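Local coordinates for protein TbpB (Actinobacillus pleuropneumoniae, PDB 3HOL) that probably captures host transferrin at the bacterial surface, as the lipoprotein component of the receptor used for iron acquisition, at residues P72-K77 with G87-G92; V103-N108 with A247-A252; K112-N117 with V177-K182; A384-E389 with A451-D456. All blocks are in the same frame, centred on the assembly; numbering follows the deposited sequence.

Contact 1: residues P72-K77 with G87-G92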
loop_
_atom_site.group_PDB
_atom_site.type_symbol
_atom_site.label_atom_id
_atom_site.label_comp_id
_atom_site.label_asym_id
_atom_site.label_seq_id
_atom_site.Cartn_x
_atom_site.Cartn_y
_atom_site.Cartn_z
ATOM N N PRO A 72 -7.167 -29.096 14.951
ATOM C CA PRO A 72 -6.892 -27.784 14.352
ATOM C C PRO A 72 -5.434 -27.436 14.566
ATOM O O PRO A 72 -4.924 -27.526 15.693
ATOM C CB PRO A 72 -7.797 -26.807 15.134
ATOM C CG PRO A 72 -8.889 -27.741 15.817
ATOM C CD PRO A 72 -8.159 -29.047 16.050
ATOM N N ASP A 73 -4.745 -27.079 13.492
ATOM C CA ASP A 73 -3.335 -26.728 13.622
ATOM C C ASP A 73 -3.075 -25.407 12.910
ATOM O O ASP A 73 -2.908 -25.364 11.701
ATOM C CB ASP A 73 -2.450 -27.847 13.086
ATOM C CG ASP A 73 -0.960 -27.559 13.288
ATOM O OD1 ASP A 73 -0.600 -26.446 13.752
ATOM O OD2 ASP A 73 -0.156 -28.441 12.975
ATOM N N ILE A 74 -3.105 -24.331 13.694
ATOM C CA ILE A 74 -2.873 -22.974 13.199
ATOM C C ILE A 74 -1.434 -22.626 13.547
ATOM O O ILE A 74 -1.024 -22.729 14.716
ATOM C CB ILE A 74 -3.821 -21.991 13.903
ATOM C CG1 ILE A 74 -5.268 -22.298 13.470
ATOM C CG2 ILE A 74 -3.443 -20.467 13.622
ATOM C CD1 ILE A 74 -6.269 -21.664 14.382
ATOM N N LYS A 75 -0.648 -22.270 12.547
ATOM C CA LYS A 75 0.772 -22.055 12.824
ATOM C C LYS A 75 0.861 -20.906 13.797
ATOM O O LYS A 75 0.180 -19.906 13.646
ATOM C CB LYS A 75 1.539 -21.685 11.576
ATOM C CG LYS A 75 3.087 -21.791 11.791
ATOM C CD LYS A 75 3.828 -21.102 10.623
ATOM C CE LYS A 75 5.339 -21.264 10.759
ATOM N NZ LYS A 75 6.002 -20.490 9.657
ATOM N N THR A 76 1.704 -21.078 14.798
ATOM C CA THR A 76 1.863 -20.126 15.893
ATOM C C THR A 76 2.275 -18.713 15.406
ATOM O O THR A 76 2.868 -18.565 14.322
ATOM C CB THR A 76 2.881 -20.699 16.926
ATOM O OG1 THR A 76 2.827 -19.936 18.135
ATOM C CG2 THR A 76 4.287 -20.617 16.378
ATOM N N LYS A 77 1.926 -17.698 16.189
ATOM C CA LYS A 77 2.258 -16.320 15.896
ATOM C C LYS A 77 3.653 -15.998 16.443
ATOM O O LYS A 77 3.925 -16.227 17.626
ATOM C CB LYS A 77 1.235 -15.412 16.573
ATOM C CG LYS A 77 1.315 -13.949 16.148
ATOM C CD LYS A 77 0.094 -13.182 16.698
ATOM C CE LYS A 77 0.096 -11.703 16.278
ATOM N NZ LYS A 77 0.995 -10.872 17.123
ATOM N N GLY A 87 1.660 -18.190 7.316
ATOM C CA GLY A 87 1.546 -19.526 7.940
ATOM C C GLY A 87 0.438 -20.344 7.314
ATOM O O GLY A 87 0.178 -20.246 6.104
ATOM N N TYR A 88 -0.178 -21.176 8.129
ATOM C CA TYR A 88 -1.209 -22.067 7.624
ATOM C C TYR A 88 -2.267 -22.252 8.718
ATOM O O TYR A 88 -2.022 -21.941 9.893
ATOM C CB TYR A 88 -0.584 -23.429 7.244
ATOM C CG TYR A 88 0.338 -24.016 8.317
ATOM C CD1 TYR A 88 -0.184 -24.630 9.483
ATOM C CD2 TYR A 88 1.731 -23.926 8.183
ATOM C CE1 TYR A 88 0.684 -25.126 10.483
ATOM C CE2 TYR A 88 2.608 -24.455 9.165
ATOM C CZ TYR A 88 2.063 -25.051 10.288
ATOM O OH TYR A 88 2.914 -25.551 11.207
ATOM N N VAL A 89 -3.425 -22.760 8.310
ATOM C CA VAL A 89 -4.537 -23.088 9.183
ATOM C C VAL A 89 -4.962 -24.440 8.598
ATOM O O VAL A 89 -5.561 -24.485 7.534
ATOM C CB VAL A 89 -5.702 -22.036 9.056
ATOM C CG1 VAL A 89 -6.993 -22.478 9.822
ATOM C CG2 VAL A 89 -5.262 -20.690 9.547
ATOM N N ILE A 90 -4.580 -25.542 9.234
ATOM C CA ILE A 90 -4.877 -26.861 8.649
ATOM C C ILE A 90 -5.421 -27.864 9.669
ATOM O O ILE A 90 -5.331 -27.656 10.895
ATOM C CB ILE A 90 -3.666 -27.501 7.957
ATOM C CG1 ILE A 90 -2.557 -27.850 8.982
ATOM C CG2 ILE A 90 -3.133 -26.614 6.767
ATOM C CD1 ILE A 90 -1.256 -28.546 8.394
ATOM N N ASP A 91 -6.012 -28.931 9.151
ATOM C CA ASP A 91 -6.345 -30.099 9.978
ATOM C C ASP A 91 -5.128 -30.980 10.000
ATOM O O ASP A 91 -4.748 -31.536 8.956
ATOM C CB ASP A 91 -7.535 -30.855 9.358
ATOM C CG ASP A 91 -8.175 -31.843 10.336
ATOM O OD1 ASP A 91 -7.497 -32.257 11.292
ATOM O OD2 ASP A 91 -9.372 -32.172 10.153
ATOM N N GLY A 92 -4.503 -31.118 11.170
ATOM C CA GLY A 92 -3.335 -32.014 11.286
ATOM C C GLY A 92 -3.665 -33.501 11.398
ATOM O O GLY A 92 -2.781 -34.342 11.491
HETATM O O HOH W 1 2.019 -25.757 13.645
HETATM O O HOH W 2 -1.058 -19.449 11.007
#
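Lys75 lies across the ring of Tyr88, and this is the tight end of the contact. Lys75 CB sits 3.6 Å from the centroid of the Tyr88 ring and 12° off its normal, a CH-pi contact over the face. CG is anti to the backbone N (chi1 -166°), which brings it near CZ and CE2. Further out, Lys75 CD reaches Gly87 CA at 3.9 Å. The ammonium goes on to a salt bridge with Asp127 on barrel strand 119-133. The two segments belong to a beta hairpin, strands 72-74 and 84-91, at the margin of a five-stranded antiparallel sheet, probably the N-lobe handle domain. Three backbone bonds join them: Asp73 N to Ile90 O (2.7 Å), Ile90 N to Asp73 O (3.0 Å) and Lys75 N to Tyr88 O (3.0 Å). On the face of Ile74 and Val89, Ile74 CG1 packs on Val89 CG1 at 4.0 Å. The two side chains lie side by side, next to helix 63-66. The Asp73 side is looser. The carboxylate plane is turned 84° from the Tyr88 ring. A bridging water donates to Asp73 OD1 (2.7 Å) and is hydrogen-bonded to Tyr88 OH (2.6 Å). Pro72, at the start of the strand, is exposed.

Contact 2: residues V103-N108 with A247-A252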
loop_
_atom_site.group_PDB
_atom_site.type_symbol
_atom_site.label_atom_id
_atom_site.label_comp_id
_atom_site.label_asym_id
_atom_site.label_seq_id
_atom_site.Cartn_x
_atom_site.Cartn_y
_atom_site.Cartn_z
ATOM N N VAL A 103 -3.336 -21.702 3.347
ATOM C CA VAL A 103 -1.975 -21.113 3.482
ATOM C C VAL A 103 -2.133 -19.626 3.121
ATOM O O VAL A 103 -2.852 -19.279 2.144
ATOM C CB VAL A 103 -0.961 -21.844 2.566
ATOM C CG1 VAL A 103 0.477 -21.220 2.662
ATOM C CG2 VAL A 103 -0.906 -23.385 2.932
ATOM N N TYR A 104 -1.486 -18.745 3.889
ATOM C CA TYR A 104 -1.699 -17.293 3.718
ATOM C C TYR A 104 -0.483 -16.440 4.112
ATOM O O TYR A 104 0.447 -16.901 4.816
ATOM C CB TYR A 104 -2.895 -16.868 4.576
ATOM C CG TYR A 104 -2.552 -16.868 6.050
ATOM C CD1 TYR A 104 -2.147 -15.681 6.692
ATOM C CD2 TYR A 104 -2.556 -18.049 6.784
ATOM C CE1 TYR A 104 -1.767 -15.685 8.023
ATOM C CE2 TYR A 104 -2.205 -18.054 8.116
ATOM C CZ TYR A 104 -1.786 -16.866 8.718
ATOM O OH TYR A 104 -1.424 -16.846 10.041
ATOM N N TYR A 105 -0.464 -15.203 3.640
ATOM C CA TYR A 105 0.303 -14.150 4.343
ATOM C C TYR A 105 -0.566 -12.936 4.458
ATOM O O TYR A 105 -1.468 -12.728 3.623
ATOM C CB TYR A 105 1.588 -13.776 3.602
ATOM C CG TYR A 105 1.426 -12.782 2.434
ATOM C CD1 TYR A 105 1.581 -11.392 2.629
ATOM C CD2 TYR A 105 1.197 -13.244 1.133
ATOM C CE1 TYR A 105 1.433 -10.470 1.554
ATOM C CE2 TYR A 105 1.089 -12.339 0.033
ATOM C CZ TYR A 105 1.229 -10.949 0.275
ATOM O OH TYR A 105 1.106 -10.062 -0.749
ATOM N N LYS A 106 -0.250 -12.081 5.440
ATOM C CA LYS A 106 -0.850 -10.765 5.493
ATOM C C LYS A 106 0.058 -9.793 6.231
ATOM O O LYS A 106 1.033 -10.202 6.897
ATOM C CB LYS A 106 -2.207 -10.831 6.201
ATOM C CG LYS A 106 -2.071 -11.365 7.666
ATOM C CD LYS A 106 -3.245 -10.957 8.557
ATOM C CE LYS A 106 -4.497 -11.690 8.249
ATOM N NZ LYS A 106 -5.667 -11.095 9.015
ATOM N N GLY A 107 -0.255 -8.514 6.081
ATOM C CA GLY A 107 0.450 -7.429 6.779
ATOM C C GLY A 107 -0.429 -6.213 6.980
ATOM O O GLY A 107 -1.467 -6.058 6.321
ATOM N N ASN A 108 -0.008 -5.315 7.873
ATOM C CA ASN A 108 -0.664 -4.024 7.969
ATOM C C ASN A 108 0.392 -2.931 7.924
ATOM O O ASN A 108 1.589 -3.219 8.041
ATOM C CB ASN A 108 -1.470 -3.909 9.280
ATOM C CG ASN A 108 -0.606 -4.096 10.510
ATOM O OD1 ASN A 108 0.229 -3.263 10.819
ATOM N ND2 ASN A 108 -0.807 -5.216 11.219
ATOM N N ALA A 247 6.579 -9.420 3.599
ATOM C CA ALA A 247 5.826 -10.669 3.470
ATOM C C ALA A 247 5.427 -10.786 2.013
ATOM O O ALA A 247 5.371 -9.765 1.281
ATOM C CB ALA A 247 4.587 -10.661 4.391
ATOM N N GLY A 248 5.201 -12.003 1.562
ATOM C CA GLY A 248 4.756 -12.173 0.161
ATOM C C GLY A 248 4.531 -13.603 -0.222
ATOM O O GLY A 248 4.447 -14.498 0.644
ATOM N N LYS A 249 4.385 -13.831 -1.529
ATOM C CA LYS A 249 3.994 -15.166 -1.994
ATOM C C LYS A 249 4.501 -15.380 -3.404
ATOM O O LYS A 249 4.870 -14.418 -4.109
ATOM C CB LYS A 249 2.448 -15.335 -1.974
ATOM C CG LYS A 249 1.752 -14.686 -3.201
ATOM C CD LYS A 249 0.211 -14.712 -3.056
ATOM C CE LYS A 249 -0.513 -14.386 -4.377
ATOM N NZ LYS A 249 -0.053 -13.035 -4.908
ATOM N N PHE A 250 4.518 -16.637 -3.823
ATOM C CA PHE A 250 4.623 -16.896 -5.234
ATOM C C PHE A 250 3.836 -18.142 -5.607
ATOM O O PHE A 250 3.501 -18.990 -4.736
ATOM C CB PHE A 250 6.079 -16.997 -5.733
ATOM C CG PHE A 250 6.839 -18.195 -5.221
ATOM C CD1 PHE A 250 6.658 -19.433 -5.788
ATOM C CD2 PHE A 250 7.798 -18.044 -4.209
ATOM C CE1 PHE A 250 7.391 -20.553 -5.346
ATOM C CE2 PHE A 250 8.569 -19.159 -3.754
ATOM C CZ PHE A 250 8.341 -20.426 -4.322
ATOM N N VAL A 251 3.567 -18.259 -6.901
ATOM C CA VAL A 251 2.899 -19.474 -7.421
ATOM C C VAL A 251 3.770 -20.131 -8.493
ATOM O O VAL A 251 4.241 -19.444 -9.417
ATOM C CB VAL A 251 1.504 -19.152 -7.989
ATOM C CG1 VAL A 251 0.664 -20.469 -8.264
ATOM C CG2 VAL A 251 0.758 -18.176 -7.091
ATOM N N ALA A 252 3.987 -21.449 -8.388
ATOM C CA ALA A 252 4.749 -22.174 -9.424
ATOM C C ALA A 252 4.094 -21.924 -10.807
ATOM O O ALA A 252 2.848 -21.835 -10.903
ATOM C CB ALA A 252 4.776 -23.685 -9.092
HETATM O O HOH W 3 1.467 -11.218 -3.136
#
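Tyr105 lies with its ring flat against the backbone of Gly248. Its CG stands between the backbone N and the carbonyl carbon (chi1 82°), which turns it toward Gly248. Over the ring face the contact is CH-pi: Gly248 CA is 3.6 Å from the centroid of the Tyr105 ring and 10° off its normal. Gly248 O also comes within 3.5 Å of Tyr105 CD2. Apolar contacts add to this. Ala247 CB touches Tyr105 CD1 at 3.6 Å. Lys249 CB is 3.9 Å from Tyr105 CE2, and Lys249 CD lies at the ring edge, in its plane, 4.0 Å from the same CE2. A water links the polar ends: Tyr105 OH is 2.7 Å from it, and Lys249 NZ donates to it at 3.0 Å. Lys249 also makes a cation-pi contact with Tyr30, and Tyr105 OH has a weak bond to Arg206. No direct hydrogen bond links the segments; their strands lie in different sheets. Strand 103-107 is in the probable N-lobe handle sheet and strand 247-251 in the N-lobe barrel, their axes at 145° and 6.5 Å apart. The chemistry implies a buried aromatic-on-glycine seam, the lysine charge probably stabilised by water and Tyr30.

Contact 3: residues K112-N117 with V177-K182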
loop_
_atom_site.group_PDB
_atom_site.type_symbol
_atom_site.label_atom_id
_atom_site.label_comp_id
_atom_site.label_asym_id
_atom_site.label_seq_id
_atom_site.Cartn_x
_atom_site.Cartn_y
_atom_site.Cartn_z
ATOM N N LYS A 112 5.588 3.568 4.144
ATOM C CA LYS A 112 5.555 4.860 3.418
ATOM C C LYS A 112 6.939 5.499 3.342
ATOM O O LYS A 112 7.135 6.490 2.633
ATOM C CB LYS A 112 4.568 5.834 4.083
ATOM C CG LYS A 112 3.073 5.450 3.771
ATOM C CD LYS A 112 2.121 6.578 4.133
ATOM C CE LYS A 112 0.661 6.185 3.798
ATOM N NZ LYS A 112 0.012 5.462 4.937
ATOM N N GLU A 113 7.874 4.933 4.096
ATOM C CA GLU A 113 9.285 5.282 3.985
ATOM C C GLU A 113 10.090 4.000 3.833
ATOM O O GLU A 113 9.717 2.948 4.386
ATOM C CB GLU A 113 9.761 6.055 5.220
ATOM C CG GLU A 113 8.948 7.305 5.525
ATOM C CD GLU A 113 9.569 8.209 6.633
ATOM O OE1 GLU A 113 10.633 7.887 7.217
ATOM O OE2 GLU A 113 8.988 9.264 6.907
ATOM N N LEU A 114 11.177 4.086 3.056
ATOM C CA LEU A 114 12.134 3.005 2.900
ATOM C C LEU A 114 13.539 3.440 3.378
ATOM O O LEU A 114 13.864 4.641 3.295
ATOM C CB LEU A 114 12.235 2.644 1.394
ATOM C CG LEU A 114 10.958 2.157 0.682
ATOM C CD1 LEU A 114 11.344 1.771 -0.750
ATOM C CD2 LEU A 114 10.386 0.936 1.376
ATOM N N PRO A 115 14.366 2.467 3.829
ATOM C CA PRO A 115 15.776 2.743 4.118
ATOM C C PRO A 115 16.422 3.372 2.892
ATOM O O PRO A 115 16.054 3.054 1.744
ATOM C CB PRO A 115 16.348 1.371 4.447
ATOM C CG PRO A 115 15.134 0.586 5.001
ATOM C CD PRO A 115 13.974 1.088 4.204
ATOM N N VAL A 116 17.314 4.327 3.135
ATOM C CA VAL A 116 17.953 5.101 2.048
ATOM C C VAL A 116 19.012 4.286 1.320
ATOM O O VAL A 116 19.019 4.204 0.099
ATOM C CB VAL A 116 18.632 6.425 2.562
ATOM C CG1 VAL A 116 19.083 7.259 1.372
ATOM C CG2 VAL A 116 17.645 7.231 3.355
ATOM N N ASN A 117 19.915 3.678 2.057
ATOM C CA ASN A 117 20.980 2.973 1.373
ATOM C C ASN A 117 21.568 1.784 2.111
ATOM O O ASN A 117 22.428 1.115 1.552
ATOM C CB ASN A 117 22.084 3.960 0.960
ATOM C CG ASN A 117 22.716 4.666 2.149
ATOM O OD1 ASN A 117 23.885 5.073 2.101
ATOM N ND2 ASN A 117 21.952 4.832 3.219
ATOM N N VAL A 177 18.169 -7.012 0.959
ATOM C CA VAL A 177 17.597 -5.917 0.176
ATOM C C VAL A 177 18.625 -4.781 0.078
ATOM O O VAL A 177 19.084 -4.244 1.099
ATOM C CB VAL A 177 16.252 -5.393 0.749
ATOM C CG1 VAL A 177 15.685 -4.234 -0.139
ATOM C CG2 VAL A 177 15.218 -6.569 0.828
ATOM N N ASP A 178 18.943 -4.415 -1.163
ATOM C CA ASP A 178 19.764 -3.234 -1.418
ATOM C C ASP A 178 18.815 -2.112 -1.794
ATOM O O ASP A 178 18.331 -2.062 -2.929
ATOM C CB ASP A 178 20.787 -3.514 -2.529
ATOM C CG ASP A 178 21.812 -2.348 -2.713
ATOM O OD1 ASP A 178 21.520 -1.196 -2.341
ATOM O OD2 ASP A 178 22.915 -2.612 -3.241
ATOM N N PHE A 179 18.491 -1.244 -0.829
ATOM C CA PHE A 179 17.530 -0.187 -1.107
ATOM C C PHE A 179 18.072 0.870 -2.094
ATOM O O PHE A 179 17.290 1.548 -2.791
ATOM C CB PHE A 179 17.014 0.441 0.210
ATOM C CG PHE A 179 16.044 -0.479 0.971
ATOM C CD1 PHE A 179 16.502 -1.314 2.002
ATOM C CD2 PHE A 179 14.695 -0.533 0.618
ATOM C CE1 PHE A 179 15.590 -2.183 2.706
ATOM C CE2 PHE A 179 13.780 -1.376 1.288
ATOM C CZ PHE A 179 14.229 -2.228 2.317
ATOM N N ALA A 180 19.403 0.968 -2.172
ATOM C CA ALA A 180 20.025 1.909 -3.103
ATOM C C ALA A 180 19.750 1.513 -4.534
ATOM O O ALA A 180 19.531 2.397 -5.367
ATOM C CB ALA A 180 21.578 2.059 -2.845
ATOM N N THR A 181 19.735 0.212 -4.829
ATOM C CA THR A 181 19.454 -0.247 -6.177
ATOM C C THR A 181 18.001 -0.758 -6.409
ATOM O O THR A 181 17.643 -1.092 -7.540
ATOM C CB THR A 181 20.414 -1.336 -6.570
ATOM O OG1 THR A 181 20.313 -2.403 -5.626
ATOM C CG2 THR A 181 21.855 -0.809 -6.534
ATOM N N LYS A 182 17.195 -0.808 -5.346
ATOM C CA LYS A 182 15.842 -1.376 -5.377
ATOM C C LYS A 182 15.840 -2.829 -5.873
ATOM O O LYS A 182 15.002 -3.239 -6.701
ATOM C CB LYS A 182 14.892 -0.471 -6.177
ATOM C CG LYS A 182 14.668 0.870 -5.433
ATOM C CD LYS A 182 13.510 1.692 -6.039
ATOM C CE LYS A 182 13.339 3.047 -5.343
ATOM N NZ LYS A 182 12.645 2.961 -3.982
HETATM O O HOH W 4 23.338 -0.155 -0.782
#
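Asp178 OD1 takes a bond from a water that also donates to Asn117 O across the contact. The water lies 2.6 Å from Asp178 OD1 and 2.8 Å from Asn117 O. The same OD1 receives weak bonds from Ala180 N (3.0 Å), as in an Asx turn, and from Thr181 N. This turn connects strands 171-178 and 183-190, a hairpin of the N-lobe beta barrel. Facing it is strand 113-115, which pairs with strand 272-282 of the C-lobe handle domain, so the contact sets the barrel end against the handle sheet. Phe179 carries most of the packing. Its CG is anti to the carbonyl carbon (chi1 -73°), which directs CG toward Pro115. Pro115 CD lies 3.7 Å from the centroid of the Phe179 ring, 8° off the normal, in a CH-pi contact. Val177 CG1 covers the opposite face, 3.4 Å above the ring plane, so the ring is sandwiched. Pro115 O also presses close to Phe179 CB, at 3.2 Å. Leu114 crosses Phe179 at about a right angle, with Leu114 CB and CD2 both near the ring. Beyond the ring, the bent end of Lys182 brings NZ to 3.7 Å from Leu114 CD1.

Contact 4: residues A384-E389 with A451-D456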
loop_
_atom_site.group_PDB
_atom_site.type_symbol
_atom_site.label_atom_id
_atom_site.label_comp_id
_atom_site.label_asym_id
_atom_site.label_seq_id
_atom_site.Cartn_x
_atom_site.Cartn_y
_atom_site.Cartn_z
ATOM N N ALA A 384 -10.802 22.349 1.343
ATOM C CA ALA A 384 -10.612 22.773 2.712
ATOM C C ALA A 384 -11.939 23.052 3.390
ATOM O O ALA A 384 -12.954 23.329 2.741
ATOM C CB ALA A 384 -9.726 24.027 2.785
ATOM N N GLN A 385 -11.905 22.978 4.710
ATOM C CA GLN A 385 -12.973 23.498 5.525
ATOM C C GLN A 385 -12.375 24.278 6.677
ATOM O O GLN A 385 -11.396 23.853 7.301
ATOM C CB GLN A 385 -13.857 22.370 6.013
ATOM C CG GLN A 385 -15.095 22.850 6.687
ATOM C CD GLN A 385 -15.825 21.706 7.326
ATOM O OE1 GLN A 385 -16.273 20.800 6.637
ATOM N NE2 GLN A 385 -15.932 21.727 8.646
ATOM N N VAL A 386 -12.938 25.466 6.910
ATOM C CA VAL A 386 -12.534 26.305 8.019
ATOM C C VAL A 386 -13.784 26.554 8.847
ATOM O O VAL A 386 -14.835 26.862 8.286
ATOM C CB VAL A 386 -11.891 27.629 7.566
ATOM C CG1 VAL A 386 -11.373 28.393 8.783
ATOM C CG2 VAL A 386 -10.718 27.400 6.563
ATOM N N SER A 387 -13.671 26.406 10.170
ATOM C CA SER A 387 -14.848 26.503 11.067
ATOM C C SER A 387 -14.609 27.311 12.327
ATOM O O SER A 387 -13.530 27.221 12.955
ATOM C CB SER A 387 -15.341 25.111 11.495
ATOM O OG SER A 387 -15.797 24.375 10.388
ATOM N N LYS A 388 -15.643 28.067 12.709
ATOM C CA LYS A 388 -15.672 28.777 13.973
ATOM C C LYS A 388 -17.111 28.798 14.438
ATOM O O LYS A 388 -17.679 27.732 14.680
ATOM C CB LYS A 388 -15.154 30.192 13.799
ATOM C CG LYS A 388 -13.781 30.351 14.340
ATOM C CD LYS A 388 -13.784 30.849 15.741
ATOM C CE LYS A 388 -13.082 32.182 15.803
ATOM N NZ LYS A 388 -13.188 32.760 17.176
ATOM N N GLU A 389 -17.722 29.986 14.536
ATOM C CA GLU A 389 -19.206 30.051 14.692
ATOM C C GLU A 389 -19.888 29.583 13.404
ATOM O O GLU A 389 -20.964 28.980 13.428
ATOM C CB GLU A 389 -19.680 31.462 15.046
ATOM C CG GLU A 389 -19.147 31.976 16.335
ATOM C CD GLU A 389 -17.872 32.775 16.170
ATOM O OE1 GLU A 389 -17.175 32.619 15.144
ATOM O OE2 GLU A 389 -17.555 33.567 17.077
ATOM N N ALA A 451 -5.096 40.471 10.148
ATOM C CA ALA A 451 -6.543 40.623 10.386
ATOM C C ALA A 451 -7.381 39.351 10.190
ATOM O O ALA A 451 -8.565 39.332 10.561
ATOM C CB ALA A 451 -7.125 41.749 9.524
ATOM N N GLY A 452 -6.802 38.312 9.573
ATOM C CA GLY A 452 -7.550 37.059 9.345
ATOM C C GLY A 452 -8.619 37.278 8.287
ATOM O O GLY A 452 -8.552 38.253 7.532
ATOM N N PHE A 453 -9.595 36.378 8.207
ATOM C CA PHE A 453 -10.658 36.498 7.222
ATOM C C PHE A 453 -12.005 36.103 7.773
ATOM O O PHE A 453 -12.080 35.358 8.773
ATOM C CB PHE A 453 -10.325 35.752 5.907
ATOM C CG PHE A 453 -10.357 34.241 5.994
ATOM C CD1 PHE A 453 -11.503 33.529 5.607
ATOM C CD2 PHE A 453 -9.229 33.522 6.372
ATOM C CE1 PHE A 453 -11.542 32.128 5.649
ATOM C CE2 PHE A 453 -9.254 32.103 6.406
ATOM C CZ PHE A 453 -10.408 31.411 6.056
ATOM N N ALA A 454 -13.056 36.613 7.125
ATOM C CA ALA A 454 -14.440 36.419 7.579
ATOM C C ALA A 454 -15.006 35.126 7.022
ATOM O O ALA A 454 -14.891 34.870 5.835
ATOM C CB ALA A 454 -15.332 37.626 7.199
ATOM N N LEU A 455 -15.600 34.308 7.880
ATOM C CA LEU A 455 -16.112 32.999 7.435
ATOM C C LEU A 455 -17.395 33.064 6.602
ATOM O O LEU A 455 -17.602 32.235 5.685
ATOM C CB LEU A 455 -16.255 32.028 8.610
ATOM C CG LEU A 455 -14.947 31.480 9.202
ATOM C CD1 LEU A 455 -15.240 30.279 10.104
ATOM C CD2 LEU A 455 -13.923 31.085 8.124
ATOM N N ASP A 456 -18.253 34.032 6.908
ATOM C CA ASP A 456 -19.382 34.333 6.030
ATOM C C ASP A 456 -19.125 35.651 5.295
ATOM O O ASP A 456 -19.081 36.724 5.912
ATOM C CB ASP A 456 -20.696 34.369 6.807
ATOM C CG ASP A 456 -21.916 34.203 5.906
ATOM O OD1 ASP A 456 -21.774 33.687 4.769
ATOM O OD2 ASP A 456 -23.025 34.580 6.342
#
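The nearest CA atoms, those of Ser387 and Leu455, are 7.5 Å apart, so a strand and a loop meet through side chains and no hydrogen bond crosses between them. Segment 384-389 ends strand 375-387 of the C-lobe beta barrel, just before the turn into strand 391-394. Segment 451-456 belongs to the loop between barrel strands 441-447 and 470-477, and here it folds over the strand end. Leu455 does most of the touching, by its two methyls. With CG anti to the carbonyl carbon (chi1 -72°), the branch point lies on the side of the strand. Leu455 CD2 then packs on Val386 CG1 at 3.8 Å, and the two side chains cross at about a right angle. The other methyl, Leu455 CD1, rests against the backbone where the strand gives way to the turn. It is 3.4 Å from Lys388 N and 3.7 Å from Lys388 CB. Beyond CB the Lys388 chain bends at chi2 and chi3 and leads away from the loop. Val465 touches both Leu455 and Lys388, so the loop continues the cover. On the opposite side of the strand from the loop, Gln385 NE2 donates to Ser387 OG at 3.2 Å, and that hydroxyl is also bonded to Asn391. Phe453 meets Trp392 edge-to-face, and Trp392 is the strand partner of Val386. Val386 and Phe453 themselves meet tip to tip, with Val386 CG2 near the ring plane at the edge, 4.1 Å from Phe453 CZ.

Contacts 1 and 2 lie close together, with centres 15 Å apart, and they touch. Strands 84-91 and 101-107 are neighbours in one sheet, and Gly87 N lies 3.1 Å from Tyr104 O, a probable hydrogen bond. Contact 1 adds the edge strand of that sheet, and contact 2 seats the sheet on the N-lobe barrel. Contact 3 is 21 Å from contact 2, centre to centre, and lies within the chain loop that contact 2 closes. It joins the same barrel to the sheet of the C-lobe handle domain. Contact 4 is separate, in the C-lobe barrel, with its centre 43 Å from contact 3 and 57 Å from contact 1. None of the four includes a bound ligand.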